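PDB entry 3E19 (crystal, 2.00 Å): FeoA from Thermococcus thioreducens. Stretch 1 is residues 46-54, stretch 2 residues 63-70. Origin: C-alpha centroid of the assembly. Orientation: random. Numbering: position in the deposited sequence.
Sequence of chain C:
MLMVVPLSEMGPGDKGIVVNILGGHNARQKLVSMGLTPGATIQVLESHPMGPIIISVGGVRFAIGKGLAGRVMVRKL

Stretch 1, residues 46-54: ESHPMGPII
Stretch 2 63-70: AIGKGLAG

The most unusual feature of this contact is a lysine that ties down a turn through its backbone oxygens. K66 NZ donates to H48 O at 2.9 Å and to P49 O at 2.7 Å. Its CA-to-CB bond points sideways to stretch 1, and the end of the chain comes nearer. Chi1 is m (-75°); chi2, chi3 and chi4 are -140°, 148° and 143°. The long aliphatic part lets the ammonium group reach two carbonyls, and both acceptors in stretch 1 are backbone carbonyls. K66 CE lies 4.1 Å from S47 OG, whose chi1 is t. K66 has the largest covered area, 100 Å² of a total of 413 Å².

The turn runs from H48 to P52. P49 has phi/psi -25/-59, M50 -123/7 and G51 66/-177. G51 N donates to H48 O at 3.1 Å, so that oxygen serves both the turn and the lysine. The positive phi of G51 favours glycine, and an ideal CB there would come 3.6 Å from K66 CG. The peptide bond before P52 is cis. A water accepts from K66 N at 2.9 Å and donates to M50 O at 3.2 Å, joining the turn to the first residue of the helix.

Beyond the turn, the stretches pair as antiparallel strands. I53 lies across from I64 (CA to CA 5.3 Å) and I54 across from A63 (CA to CA 4.5 Å). I53 and I64 form the hydrogen-bonded pair: I53 N to I64 O and I64 N to I53 O are both 2.8 Å, with angles of 166° and 163°. I53 O also receives a CA-H contact from A63 CA at 3.3 Å. The paired residues are extended: phi/psi is -101/136 at I53, -104/123 at I54, -102/135 at A63 and -132/148 at I64.

I53 and I64 share one face of the sheet, and both are buried. I53 has chi1 m and chi2 t; I64 has both t. I53 CB meets I64 CG2 at 3.8 Å, while I53 CD1 reaches A69 CB at 4.0 Å. The small A69 side chain points toward stretch 1 and gives the isoleucine an apolar seat on the helix. I54 and A63 occupy the other face. With chi1 and chi2 both m, I54 brings CD1 to 3.5 Å from A63 CB. P52 CB is 4.3 Å from A63 CB.

G65 is the N-cap residue between strand and helix. The helix starts at K66, and A69 N donates to G65 O at 2.9 Å. A69, in this turn of helix, lies beside I53.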

# COMPACT_ATOMS: atom_id res chain seq x y z
N GLU C 46 17.25 -11.96 -17.05
CA GLU C 46 17.28 -11.30 -18.37
C GLU C 46 18.34 -10.24 -18.36
O GLU C 46 18.59 -9.61 -17.33
CB GLU C 46 15.95 -10.61 -18.78
CG GLU C 46 14.71 -11.04 -18.05
CD GLU C 46 13.49 -10.20 -18.39
OE1 GLU C 46 13.56 -9.42 -19.38
OE2 GLU C 46 12.46 -10.31 -17.65
N SER C 47 18.92 -10.01 -19.53
CA SER C 47 19.89 -8.95 -19.72
C SER C 47 19.95 -8.54 -21.18
O SER C 47 19.68 -9.36 -22.07
CB SER C 47 21.26 -9.41 -19.26
OG SER C 47 22.15 -8.31 -19.20
N HIS C 48 20.35 -7.28 -21.39
CA HIS C 48 20.57 -6.69 -22.72
C HIS C 48 21.84 -5.85 -22.74
O HIS C 48 22.26 -5.40 -21.66
CB HIS C 48 19.45 -5.74 -23.01
CG HIS C 48 18.10 -6.37 -22.96
ND1 HIS C 48 17.41 -6.56 -21.79
CD2 HIS C 48 17.31 -6.85 -23.95
CE1 HIS C 48 16.26 -7.14 -22.05
NE2 HIS C 48 16.17 -7.32 -23.35
N PRO C 49 22.39 -5.56 -23.96
CA PRO C 49 23.49 -4.58 -24.17
C PRO C 49 23.38 -3.62 -23.00
O PRO C 49 24.38 -3.42 -22.32
CB PRO C 49 23.16 -3.99 -25.53
CG PRO C 49 22.67 -5.24 -26.27
CD PRO C 49 21.95 -6.12 -25.26
N MET C 50 22.25 -2.94 -22.81
CA MET C 50 22.17 -1.47 -22.69
C MET C 50 21.49 -1.46 -21.28
O MET C 50 21.12 -0.42 -20.75
CB MET C 50 21.33 -0.76 -23.73
CG MET C 50 19.84 -1.06 -23.72
SD MET C 50 19.43 -2.59 -24.58
CE MET C 50 17.69 -2.32 -25.02
N GLY C 51 21.38 -2.64 -20.68
CA GLY C 51 20.52 -2.89 -19.54
C GLY C 51 19.04 -2.76 -19.88
O GLY C 51 18.68 -2.56 -21.04
N PRO C 52 18.17 -2.91 -18.87
CA PRO C 52 18.56 -3.26 -17.50
C PRO C 52 18.84 -4.77 -17.37
O PRO C 52 18.58 -5.55 -18.30
CB PRO C 52 17.31 -2.89 -16.66
CG PRO C 52 16.18 -3.06 -17.58
CD PRO C 52 16.71 -2.79 -19.01
N ILE C 53 19.33 -5.18 -16.21
CA ILE C 53 19.38 -6.60 -15.88
C ILE C 53 18.23 -6.93 -14.95
O ILE C 53 17.99 -6.22 -13.96
CB ILE C 53 20.72 -6.91 -15.17
CG1 ILE C 53 21.89 -6.39 -16.01
CG2 ILE C 53 20.87 -8.40 -14.92
CD1 ILE C 53 23.25 -6.61 -15.37
N ILE C 54 17.56 -8.04 -15.21
CA ILE C 54 16.51 -8.49 -14.33
C ILE C 54 17.06 -9.65 -13.53
O ILE C 54 17.50 -10.64 -14.11
CB ILE C 54 15.25 -8.94 -15.10
CG1 ILE C 54 14.79 -7.81 -16.03
CG2 ILE C 54 14.14 -9.46 -14.16
CD1 ILE C 54 14.52 -6.44 -15.37
N ALA C 63 14.91 -5.09 -11.18
CA ALA C 63 15.69 -4.58 -12.32
C ALA C 63 16.81 -3.76 -11.75
O ALA C 63 16.61 -2.94 -10.81
CB ALA C 63 14.83 -3.71 -13.20
N ILE C 64 18.01 -3.96 -12.29
CA ILE C 64 19.14 -3.19 -11.88
C ILE C 64 19.86 -2.67 -13.11
O ILE C 64 19.86 -3.32 -14.15
CB ILE C 64 20.07 -4.08 -10.97
CG1 ILE C 64 21.22 -3.27 -10.39
CG2 ILE C 64 20.55 -5.38 -11.70
CD1 ILE C 64 21.91 -4.02 -9.19
N GLY C 65 20.46 -1.49 -13.00
CA GLY C 65 21.20 -0.92 -14.09
C GLY C 65 22.56 -1.56 -14.16
O GLY C 65 23.09 -1.98 -13.13
N LYS C 66 23.13 -1.63 -15.35
CA LYS C 66 24.47 -2.18 -15.54
C LYS C 66 25.51 -1.48 -14.69
O LYS C 66 26.43 -2.12 -14.14
CB LYS C 66 24.91 -2.09 -17.01
CG LYS C 66 24.25 -3.10 -17.91
CD LYS C 66 25.18 -3.71 -18.93
CE LYS C 66 24.77 -5.17 -19.24
NZ LYS C 66 24.95 -5.53 -20.69
N GLY C 67 25.42 -0.16 -14.61
CA GLY C 67 26.37 0.61 -13.76
C GLY C 67 26.37 0.18 -12.30
O GLY C 67 27.44 -0.15 -11.75
N LEU C 68 25.20 0.15 -11.66
CA LEU C 68 25.12 -0.25 -10.26
C LEU C 68 25.50 -1.72 -10.09
O LEU C 68 26.17 -2.08 -9.10
CB LEU C 68 23.75 0.05 -9.62
CG LEU C 68 23.69 -0.09 -8.10
CD1 LEU C 68 24.73 0.78 -7.34
CD2 LEU C 68 22.29 0.19 -7.56
N ALA C 69 25.10 -2.55 -11.05
CA ALA C 69 25.42 -3.97 -11.09
C ALA C 69 26.95 -4.26 -11.18
O ALA C 69 27.41 -5.27 -10.68
CB ALA C 69 24.68 -4.63 -12.24
N GLY C 70 27.72 -3.34 -11.74
CA GLY C 70 29.17 -3.40 -11.69
C GLY C 70 29.80 -3.35 -10.31
O GLY C 70 30.95 -3.77 -10.11
O HOH W 1 22.13 -0.23 -17.70